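Local coordinates for endo-beta-mannanase (Opitutaceae bacterium TAV5, PDB 7BOB), which probably removes mannose units from the ends of beta-1,4-linked mannose chains, working as a homotrimeric family 5 exo-beta-1,4-mannosidase, at residues Gln118-Asp123 and His172-Arg177; Ala305-Gly310 and Arg359-Arg364; Ser564-Arg569 and Ala574-Trp579. All blocks are in the same frame, centred on the assembly; numbering follows the deposited sequence.

Contact 1 of 3, residues Gln118-Asp123 and His172-Arg177; sequences QNLFSD and HEWCRR
Phe121 and Trp174 bring the loop 118-123 and the helical turn 172-177 closest together, with CA atoms 5.6 Å apart, near enough for the indole to press against the loop backbone. The side chain of Trp174 sets out toward the loop, and its CG lies anti to the backbone N (chi1 -178°), carrying the ring across Leu120 and Phe121. The two aromatic rings form a T-shaped stack: the edge of Phe121 is turned to one face of the indole, with planes 82° apart. Phe121 CD1 sits above the indole, toward its rim, 3.5 Å from Trp174 CD2, while CE1 looks down on CE3. A broad flat side chain suits this place because it offers a face to Phe121 and still brings its rim to Leu120, whose CD2 rests 4.0 Å from Trp174 CZ2.

The indole N-H is satisfied indirectly. Leu120 O is badly angled for a direct bond with NE1, so a water at the indole edge links them, accepting from Trp174 NE1 at 2.9 Å and donating to Leu120 O at 2.8 Å. Within the loop, Asn119 OD1 accepts from Phe121 N (2.8 Å), closing an Asx turn, and also from Ser122 N (3.0 Å), completing an Asx motif, the two donors arriving from opposite faces of the amide. Asparagine is apt here, since its short side chain places OD1 within reach of the N-H groups two and three residues on.

In the barrel, this loop runs from the short strand 107-108, beyond the third barrel strand 94-101, into helix 124-141, which Asp123 caps through the N of Met126. Helix 168-183 follows the fourth strand; Phe100 of strand 94-101 adds another edge-to-face partner for Trp174, and Asp162 and Cys163 of helix 162-165 touch Phe121.

Contact 2 of 3, residues Ala305-Gly310 and Arg359-Arg364; sequences ACREAG and RAETQR
The guanidinium of Arg364 carries the methylene CD of Arg307 on one face, centred over the group and 3.6 Å above its plane, while the guanidinium of Arg307 receives carboxylates at its edge, from Glu361 across the contact and Glu308 of its own helix. The two guanidinium planes stand 50° apart, so the arginines meet aliphatic chain against flat face.

The segments are linked by a salt bridge. Arg307 NE donates to Glu361 OE2 at 3.2 Å along a fairly straight line (162°); the oxygen lies close to the guanidinium plane, yet it is approached from well above the plane of its own carboxylate. The other oxygen, Glu361 OE1, takes two weak bonds from Arg364, the shorter from NH2 at 2.8 Å. Glu361 thus stands between two arginines, and its negative charge probably offsets the repulsion between Arg307 NE and Arg364 NE, 4.3 Å apart. Glu308 extends the network with a long salt bridge to Arg307 NH1.

These are the C-terminal turns of helices 292-309 and 352-364, which flank strand 311-316, the eighth strand of the parallel beta/alpha barrel of this glycoside hydrolase family. Tyr314 of that strand touches both Arg307 and Glu361, placing the ion pair over the strand in the groove between the helices. Long side chains suit the place, because the nearest CA atoms, those of Arg307 and Glu361, are 9.1 Å apart. Arg307 spans the gap with CG anti to its backbone N (chi1 -170°) and bends further on to bring NE to the carboxylate. Gly310 ends the first helix in a Schellman motif: Gly310 N bonds to Arg307 O at 2.8 Å and weakly to Cys306 O, and its positive phi, easy for glycine, turns the chain into strand 311-316.

Contact 3 of 3, residues Ser564-Arg569 and Ala574-Trp579; sequences SQWPDR and ASWSAW
Trp576 reaches Trp566, Arg569 and the backbone of Gln565 through two torsions: CG lies beside its own backbone N (chi1 -64°), and a chi2 near -10° turns CD1 back toward CA and throws the six-membered ring outward to the loop. Trp566 has CG roughly anti to its N (chi1 -153°), bringing its six-membered ring round to the same place. The two indole planes are nearly parallel but slid apart, with six-membered centroids separated by 5.9 Å. The six-membered rings barely overlap, meeting obliquely, with CZ3 of Trp566 3.8 Å from CZ3 of Trp576.

Around the outer end of Trp576 lie backbone and aliphatic atoms of Gln565 and Arg569. Gln565 O lies at the indole edge, near its plane, 3.7 Å from Trp576 CH2; the same oxygen accepts from Asp568 N, and Arg569 N bonds to Trp566 O. These bonds hold the tight turn through the 3-10 segment 566-567, where the constrained ring of Pro567 fits well. Arg569 CA packs 3.9 Å from Trp576 CH2, and its CG is 4.0 Å from Trp576 CZ3. The extended Arg569 chain also places its CD over one face of Trp566, toward the rim, 3.7 Å above the plane. Arginine suits this spot by offering methylenes to two indoles while its charged end travels on to salt bridges with Asp257 and Glu573.

The contact folds the link between helices 558-564 and 569-583 back against the second of them. Phe562 of the former helix stacks on Trp576, and Leu419 of helix 406-422 also touches Trp576. Trp566 touches Leu415 of that helix and donates through NE1 to Gln251 O, so the turn also meets the loop running from barrel strand 237-241 to helix 258-272.

Overall arrangement
From the N terminus the three contacts close in series, none enclosing or crossing another. Contact 1 closes a loop of 48 residues that runs through helix 124-141 and strand 151-154, tying the segment after the third barrel strand to the helix after the fourth. Contact 2 spans an equal length containing the eighth strand and joins the last two barrel helices; it lies across the chain's centre from contact 1, their centres about 35 Å apart. Contact 3 spans only four residues and folds the connection between helices 558-564 and 569-583 onto the latter, where the C-terminal domain meets the barrel. Its nearest atoms are about 15 Å from contact 2.

Contact 1 of 3, residues Gln118-Asp123 and His172-Arg177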
loop_
_atom_site.group_PDB
_atom_site.type_symbol
_atom_site.label_atom_id
_atom_site.label_comp_id
_atom_site.label_asym_id
_atom_site.label_seq_id
_atom_site.Cartn_x
_atom_site.Cartn_y
_atom_site.Cartn_z
ATOM N N GLN A 118 -12.029 -19.644 7.221
ATOM C CA GLN A 118 -12.957 -19.429 8.321
ATOM C C GLN A 118 -12.310 -18.498 9.331
ATOM O O GLN A 118 -11.409 -18.902 10.077
ATOM C CB GLN A 118 -13.339 -20.741 8.981
ATOM C CG GLN A 118 -14.243 -21.642 8.154
ATOM C CD GLN A 118 -14.396 -22.940 8.868
ATOM O OE1 GLN A 118 -13.611 -23.860 8.651
ATOM N NE2 GLN A 118 -15.335 -22.989 9.814
ATOM N N ASN A 119 -12.790 -17.263 9.349
ATOM C CA ASN A 119 -12.302 -16.227 10.233
ATOM C C ASN A 119 -12.743 -16.512 11.661
ATOM O O ASN A 119 -13.943 -16.653 11.920
ATOM C CB ASN A 119 -12.838 -14.878 9.769
ATOM C CG ASN A 119 -12.373 -13.729 10.659
ATOM O OD1 ASN A 119 -12.907 -13.520 11.747
ATOM N ND2 ASN A 119 -11.372 -12.982 10.192
ATOM N N LEU A 120 -11.774 -16.560 12.586
ATOM C CA LEU A 120 -12.064 -16.944 13.968
ATOM C C LEU A 120 -13.218 -16.136 14.553
ATOM O O LEU A 120 -14.031 -16.666 15.318
ATOM C CB LEU A 120 -10.811 -16.781 14.847
ATOM C CG LEU A 120 -11.018 -17.103 16.342
ATOM C CD1 LEU A 120 -10.966 -18.602 16.589
ATOM C CD2 LEU A 120 -10.038 -16.365 17.281
ATOM N N PHE A 121 -13.324 -14.860 14.188
ATOM C CA PHE A 121 -14.265 -13.964 14.848
ATOM C C PHE A 121 -15.630 -13.894 14.173
ATOM O O PHE A 121 -16.635 -13.643 14.851
ATOM C CB PHE A 121 -13.680 -12.545 14.910
ATOM C CG PHE A 121 -12.360 -12.455 15.634
ATOM C CD1 PHE A 121 -12.249 -12.859 16.961
ATOM C CD2 PHE A 121 -11.233 -11.953 14.988
ATOM C CE1 PHE A 121 -11.033 -12.763 17.640
ATOM C CE2 PHE A 121 -10.016 -11.843 15.657
ATOM C CZ PHE A 121 -9.914 -12.252 16.990
ATOM N N SER A 122 -15.695 -14.066 12.855
ATOM C CA SER A 122 -16.911 -13.784 12.105
ATOM C C SER A 122 -17.582 -15.012 11.525
ATOM O O SER A 122 -18.787 -14.967 11.258
ATOM C CB SER A 122 -16.598 -12.841 10.944
ATOM O OG SER A 122 -15.581 -13.441 10.170
ATOM N N ASP A 123 -16.828 -16.070 11.262
ATOM C CA ASP A 123 -17.415 -17.256 10.660
ATOM C C ASP A 123 -18.501 -17.832 11.570
ATOM O O ASP A 123 -18.250 -18.047 12.765
ATOM C CB ASP A 123 -16.366 -18.328 10.392
ATOM C CG ASP A 123 -16.985 -19.565 9.804
ATOM O OD1 ASP A 123 -17.635 -19.414 8.753
ATOM O OD2 ASP A 123 -16.876 -20.661 10.395
ATOM N N HIS A 172 -16.054 -7.297 18.606
ATOM C CA HIS A 172 -16.817 -6.973 19.806
ATOM C C HIS A 172 -17.841 -8.057 20.106
ATOM O O HIS A 172 -17.987 -8.480 21.265
ATOM C CB HIS A 172 -17.490 -5.611 19.627
ATOM C CG HIS A 172 -18.304 -5.155 20.799
ATOM N ND1 HIS A 172 -17.941 -4.080 21.583
ATOM C CD2 HIS A 172 -19.488 -5.593 21.289
ATOM C CE1 HIS A 172 -18.854 -3.888 22.518
ATOM N NE2 HIS A 172 -19.804 -4.795 22.361
ATOM N N GLU A 173 -18.532 -8.549 19.060
ATOM C CA GLU A 173 -19.555 -9.565 19.256
ATOM C C GLU A 173 -18.939 -10.895 19.669
ATOM O O GLU A 173 -19.477 -11.587 20.538
ATOM C CB GLU A 173 -20.397 -9.717 17.981
ATOM C CG GLU A 173 -21.406 -10.871 17.983
ATOM C CD GLU A 173 -22.494 -10.726 19.063
ATOM O OE1 GLU A 173 -22.639 -9.640 19.660
ATOM O OE2 GLU A 173 -23.214 -11.706 19.325
ATOM N N TRP A 174 -17.818 -11.276 19.053
ATOM C CA TRP A 174 -17.167 -12.532 19.411
ATOM C C TRP A 174 -16.748 -12.524 20.869
ATOM O O TRP A 174 -16.870 -13.543 21.575
ATOM C CB TRP A 174 -15.954 -12.748 18.518
ATOM C CG TRP A 174 -15.225 -14.020 18.753
ATOM C CD1 TRP A 174 -15.446 -15.217 18.128
ATOM C CD2 TRP A 174 -14.121 -14.224 19.640
ATOM N NE1 TRP A 174 -14.552 -16.153 18.582
ATOM C CE2 TRP A 174 -13.730 -15.572 19.513
ATOM C CE3 TRP A 174 -13.428 -13.401 20.530
ATOM C CZ2 TRP A 174 -12.677 -16.118 20.247
ATOM C CZ3 TRP A 174 -12.379 -13.944 21.258
ATOM C CH2 TRP A 174 -12.011 -15.286 21.110
ATOM N N CYS A 175 -16.262 -11.369 21.334
ATOM C CA CYS A 175 -15.813 -11.228 22.712
ATOM C C CYS A 175 -16.987 -11.351 23.675
ATOM O O CYS A 175 -16.892 -12.036 24.696
ATOM C CB CYS A 175 -15.094 -9.883 22.878
ATOM S SG CYS A 175 -14.468 -9.523 24.528
ATOM N N ARG A 176 -18.110 -10.703 23.345
ATOM C CA ARG A 176 -19.337 -10.875 24.114
ATOM C C ARG A 176 -19.747 -12.338 24.168
ATOM O O ARG A 176 -20.093 -12.853 25.237
ATOM C CB ARG A 176 -20.474 -10.037 23.510
ATOM C CG ARG A 176 -21.693 -9.845 24.436
ATOM C CD ARG A 176 -22.924 -9.320 23.679
ATOM N NE ARG A 176 -23.302 -10.197 22.578
ATOM C CZ ARG A 176 -24.111 -11.252 22.706
ATOM N NH1 ARG A 176 -24.638 -11.552 23.892
ATOM N NH2 ARG A 176 -24.392 -12.012 21.654
ATOM N N ARG A 177 -19.691 -13.026 23.027
ATOM C CA ARG A 177 -20.149 -14.412 22.986
ATOM C C ARG A 177 -19.225 -15.332 23.772
ATOM O O ARG A 177 -19.696 -16.231 24.474
ATOM C CB ARG A 177 -20.266 -14.888 21.546
ATOM C CG ARG A 177 -21.443 -14.287 20.786
ATOM C CD ARG A 177 -22.769 -14.897 21.209
ATOM N NE ARG A 177 -22.704 -16.353 21.299
ATOM C CZ ARG A 177 -23.011 -17.187 20.308
ATOM N NH1 ARG A 177 -23.415 -16.726 19.137
ATOM N NH2 ARG A 177 -22.925 -18.494 20.494
HETATM O O HOH W 1 -14.331 -18.728 17.233
#

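Contact 2 of 3, residues Ala305-Gly310 and Arg359-Arg364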
loop_
_atom_site.group_PDB
_atom_site.type_symbol
_atom_site.label_atom_id
_atom_site.label_comp_id
_atom_site.label_asym_id
_atom_site.label_seq_id
_atom_site.Cartn_x
_atom_site.Cartn_y
_atom_site.Cartn_z
ATOM N N ALA A 305 8.474 1.202 37.535
ATOM C CA ALA A 305 7.665 2.105 36.721
ATOM C C ALA A 305 6.328 1.468 36.339
ATOM O O ALA A 305 5.276 2.116 36.408
ATOM C CB ALA A 305 8.444 2.536 35.477
ATOM N N CYS A 306 6.337 0.190 35.952
ATOM C CA CYS A 306 5.061 -0.475 35.703
ATOM C C CYS A 306 4.191 -0.493 36.943
ATOM O O CYS A 306 2.969 -0.321 36.848
ATOM C CB CYS A 306 5.280 -1.885 35.174
ATOM S SG CYS A 306 5.789 -1.770 33.448
ATOM N N ARG A 307 4.797 -0.678 38.120
ATOM C CA ARG A 307 4.034 -0.605 39.365
ATOM C C ARG A 307 3.412 0.778 39.531
ATOM O O ARG A 307 2.199 0.907 39.740
ATOM C CB ARG A 307 4.935 -0.938 40.558
ATOM C CG ARG A 307 4.188 -1.140 41.887
ATOM C CD ARG A 307 4.883 -0.453 43.083
ATOM N NE ARG A 307 6.178 -1.042 43.415
ATOM C CZ ARG A 307 7.335 -0.377 43.389
ATOM N NH1 ARG A 307 7.379 0.913 43.044
ATOM N NH2 ARG A 307 8.460 -1.009 43.705
ATOM N N GLU A 308 4.233 1.826 39.424
ATOM C CA GLU A 308 3.713 3.183 39.544
ATOM C C GLU A 308 2.680 3.484 38.467
ATOM O O GLU A 308 1.718 4.209 38.728
ATOM C CB GLU A 308 4.851 4.195 39.505
ATOM C CG GLU A 308 5.852 4.003 40.669
ATOM C CD GLU A 308 5.270 4.321 42.073
ATOM O OE1 GLU A 308 5.676 5.352 42.653
ATOM O OE2 GLU A 308 4.456 3.525 42.617
ATOM N N ALA A 309 2.843 2.910 37.267
ATOM C CA ALA A 309 1.827 3.066 36.229
ATOM C C ALA A 309 0.544 2.287 36.536
ATOM O O ALA A 309 -0.466 2.488 35.852
ATOM C CB ALA A 309 2.389 2.633 34.866
ATOM N N GLY A 310 0.550 1.419 37.541
ATOM C CA GLY A 310 -0.675 0.823 38.028
ATOM C C GLY A 310 -0.900 -0.638 37.700
ATOM O O GLY A 310 -2.021 -1.127 37.889
ATOM N N ARG A 359 9.070 -10.864 45.269
ATOM C CA ARG A 359 8.989 -11.062 46.713
ATOM C C ARG A 359 8.681 -9.746 47.415
ATOM O O ARG A 359 7.814 -9.700 48.291
ATOM C CB ARG A 359 10.280 -11.705 47.228
ATOM C CG ARG A 359 10.497 -13.142 46.640
ATOM C CD ARG A 359 10.854 -14.201 47.723
ATOM N NE ARG A 359 11.399 -15.449 47.166
ATOM C CZ ARG A 359 12.684 -15.623 46.852
ATOM N NH1 ARG A 359 13.545 -14.623 47.032
ATOM N NH2 ARG A 359 13.110 -16.787 46.367
ATOM N N ALA A 360 9.301 -8.648 46.968
ATOM C CA ALA A 360 8.945 -7.328 47.488
ATOM C C ALA A 360 7.462 -7.032 47.290
ATOM O O ALA A 360 6.772 -6.593 48.220
ATOM C CB ALA A 360 9.795 -6.258 46.814
ATOM N N GLU A 361 6.950 -7.297 46.084
ATOM C CA GLU A 361 5.571 -6.945 45.757
ATOM C C GLU A 361 4.571 -7.712 46.609
ATOM O O GLU A 361 3.535 -7.169 47.003
ATOM C CB GLU A 361 5.304 -7.197 44.272
ATOM C CG GLU A 361 5.635 -5.997 43.406
ATOM C CD GLU A 361 4.990 -4.714 43.910
ATOM O OE1 GLU A 361 3.790 -4.479 43.608
ATOM O OE2 GLU A 361 5.685 -3.944 44.606
ATOM N N THR A 362 4.836 -8.975 46.889
ATOM C CA THR A 362 3.841 -9.714 47.643
ATOM C C THR A 362 3.917 -9.417 49.148
ATOM O O THR A 362 2.893 -9.517 49.839
ATOM C CB THR A 362 3.966 -11.210 47.313
ATOM O OG1 THR A 362 5.333 -11.619 47.420
ATOM C CG2 THR A 362 3.471 -11.466 45.853
ATOM N N GLN A 363 5.077 -8.982 49.655
ATOM C CA GLN A 363 5.118 -8.445 51.014
ATOM C C GLN A 363 4.500 -7.051 51.094
ATOM O O GLN A 363 3.959 -6.681 52.141
ATOM C CB GLN A 363 6.556 -8.435 51.544
ATOM C CG GLN A 363 7.329 -9.678 51.146
ATOM C CD GLN A 363 8.108 -10.335 52.281
ATOM O OE1 GLN A 363 7.698 -10.286 53.447
ATOM N NE2 GLN A 363 9.235 -10.975 51.935
ATOM N N ARG A 364 4.543 -6.280 50.004
ATOM C CA ARG A 364 3.812 -5.016 49.962
ATOM C C ARG A 364 2.314 -5.241 50.157
ATOM O O ARG A 364 1.675 -4.544 50.951
ATOM C CB ARG A 364 4.084 -4.284 48.635
ATOM C CG ARG A 364 3.723 -2.775 48.613
ATOM C CD ARG A 364 4.060 -2.059 47.260
ATOM N NE ARG A 364 3.311 -2.639 46.136
ATOM C CZ ARG A 364 2.460 -1.976 45.350
ATOM N NH1 ARG A 364 2.250 -0.672 45.542
ATOM N NH2 ARG A 364 1.821 -2.620 44.365
#

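Contact 3 of 3, residues Ser564-Arg569 and Ala574-Trp579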
loop_
_atom_site.group_PDB
_atom_site.type_symbol
_atom_site.label_atom_id
_atom_site.label_comp_id
_atom_site.label_asym_id
_atom_site.label_seq_id
_atom_site.Cartn_x
_atom_site.Cartn_y
_atom_site.Cartn_z
ATOM N N SER A 564 10.611 12.929 12.577
ATOM C CA SER A 564 11.250 12.941 11.257
ATOM C C SER A 564 12.757 13.127 11.334
ATOM O O SER A 564 13.452 12.819 10.360
ATOM C CB SER A 564 10.639 14.033 10.357
ATOM O OG SER A 564 11.027 15.337 10.783
ATOM N N GLN A 565 13.286 13.630 12.449
ATOM C CA GLN A 565 14.725 13.798 12.631
ATOM C C GLN A 565 15.317 12.731 13.541
ATOM O O GLN A 565 16.373 12.945 14.156
ATOM C CB GLN A 565 15.042 15.213 13.132
ATOM C CG GLN A 565 14.370 16.335 12.277
ATOM C CD GLN A 565 14.761 16.285 10.785
ATOM O OE1 GLN A 565 13.907 16.140 9.897
ATOM N NE2 GLN A 565 16.058 16.383 10.518
ATOM N N TRP A 566 14.677 11.564 13.570
ATOM C CA TRP A 566 15.137 10.447 14.385
ATOM C C TRP A 566 16.598 10.059 14.179
ATOM O O TRP A 566 17.260 9.728 15.184
ATOM C CB TRP A 566 14.240 9.228 14.148
ATOM C CG TRP A 566 14.217 8.313 15.333
ATOM C CD1 TRP A 566 14.702 7.038 15.398
ATOM C CD2 TRP A 566 13.726 8.624 16.639
ATOM N NE1 TRP A 566 14.512 6.526 16.658
ATOM C CE2 TRP A 566 13.919 7.486 17.440
ATOM C CE3 TRP A 566 13.119 9.752 17.203
ATOM C CZ2 TRP A 566 13.539 7.446 18.778
ATOM C CZ3 TRP A 566 12.742 9.709 18.520
ATOM C CH2 TRP A 566 12.950 8.564 19.299
ATOM N N PRO A 567 17.159 10.045 12.963
ATOM C CA PRO A 567 18.570 9.642 12.827
ATOM C C PRO A 567 19.548 10.544 13.560
ATOM O O PRO A 567 20.664 10.096 13.854
ATOM C CB PRO A 567 18.801 9.678 11.310
ATOM C CG PRO A 567 17.455 9.410 10.745
ATOM C CD PRO A 567 16.538 10.207 11.637
ATOM N N ASP A 568 19.180 11.791 13.864
ATOM C CA ASP A 568 20.019 12.682 14.655
ATOM C C ASP A 568 19.595 12.713 16.125
ATOM O O ASP A 568 19.896 13.673 16.846
ATOM C CB ASP A 568 20.010 14.087 14.045
ATOM C CG ASP A 568 20.720 14.140 12.684
ATOM O OD1 ASP A 568 21.918 13.782 12.626
ATOM O OD2 ASP A 568 20.081 14.518 11.669
ATOM N N ARG A 569 18.929 11.654 16.585
ATOM C CA ARG A 569 18.385 11.599 17.940
ATOM C C ARG A 569 19.427 11.927 19.015
ATOM O O ARG A 569 19.143 12.667 19.973
ATOM C CB ARG A 569 17.808 10.201 18.164
ATOM C CG ARG A 569 17.073 10.038 19.445
ATOM C CD ARG A 569 16.857 8.569 19.822
ATOM N NE ARG A 569 16.638 8.525 21.262
ATOM C CZ ARG A 569 16.598 7.436 22.021
ATOM N NH1 ARG A 569 16.744 6.222 21.500
ATOM N NH2 ARG A 569 16.403 7.585 23.329
ATOM N N ALA A 574 18.139 16.321 23.757
ATOM C CA ALA A 574 18.097 17.252 24.888
ATOM C C ALA A 574 17.251 18.476 24.560
ATOM O O ALA A 574 16.428 18.915 25.372
ATOM C CB ALA A 574 19.509 17.678 25.288
ATOM N N SER A 575 17.413 19.018 23.357
ATOM C CA SER A 575 16.620 20.183 22.984
ATOM C C SER A 575 15.159 19.803 22.744
ATOM O O SER A 575 14.249 20.557 23.117
ATOM C CB SER A 575 17.239 20.873 21.769
ATOM O OG SER A 575 17.219 20.045 20.628
ATOM N N TRP A 576 14.903 18.627 22.154
ATOM C CA TRP A 576 13.520 18.160 22.057
ATOM C C TRP A 576 12.836 18.232 23.418
ATOM O O TRP A 576 11.733 18.775 23.561
ATOM C CB TRP A 576 13.467 16.724 21.520
ATOM C CG TRP A 576 13.974 16.568 20.129
ATOM C CD1 TRP A 576 14.285 17.573 19.247
ATOM C CD2 TRP A 576 14.258 15.339 19.452
ATOM N NE1 TRP A 576 14.738 17.042 18.070
ATOM C CE2 TRP A 576 14.730 15.674 18.164
ATOM C CE3 TRP A 576 14.153 13.985 19.807
ATOM C CZ2 TRP A 576 15.090 14.702 17.223
ATOM C CZ3 TRP A 576 14.522 13.022 18.886
ATOM C CH2 TRP A 576 14.976 13.382 17.601
ATOM N N SER A 577 13.495 17.709 24.442
ATOM C CA SER A 577 12.877 17.686 25.754
ATOM C C SER A 577 12.839 19.092 26.358
ATOM O O SER A 577 11.844 19.496 26.966
ATOM C CB SER A 577 13.641 16.691 26.625
ATOM O OG SER A 577 13.367 16.852 27.990
ATOM N N ALA A 578 13.893 19.876 26.148
ATOM C CA ALA A 578 13.875 21.259 26.620
ATOM C C ALA A 578 12.733 22.060 25.996
ATOM O O ALA A 578 12.245 23.015 26.609
ATOM C CB ALA A 578 15.218 21.927 26.317
ATOM N N TRP A 579 12.284 21.672 24.795
ATOM C CA TRP A 579 11.156 22.349 24.156
ATOM C C TRP A 579 9.917 22.338 25.047
ATOM O O TRP A 579 9.267 23.376 25.234
ATOM C CB TRP A 579 10.827 21.698 22.809
ATOM C CG TRP A 579 9.578 22.270 22.206
ATOM C CD1 TRP A 579 8.303 21.812 22.371
ATOM C CD2 TRP A 579 9.482 23.440 21.365
ATOM N NE1 TRP A 579 7.421 22.610 21.671
ATOM C CE2 TRP A 579 8.120 23.618 21.053
ATOM C CE3 TRP A 579 10.417 24.356 20.865
ATOM C CZ2 TRP A 579 7.669 24.663 20.250
ATOM C CZ3 TRP A 579 9.970 25.398 20.064
ATOM C CH2 TRP A 579 8.609 25.544 19.771
#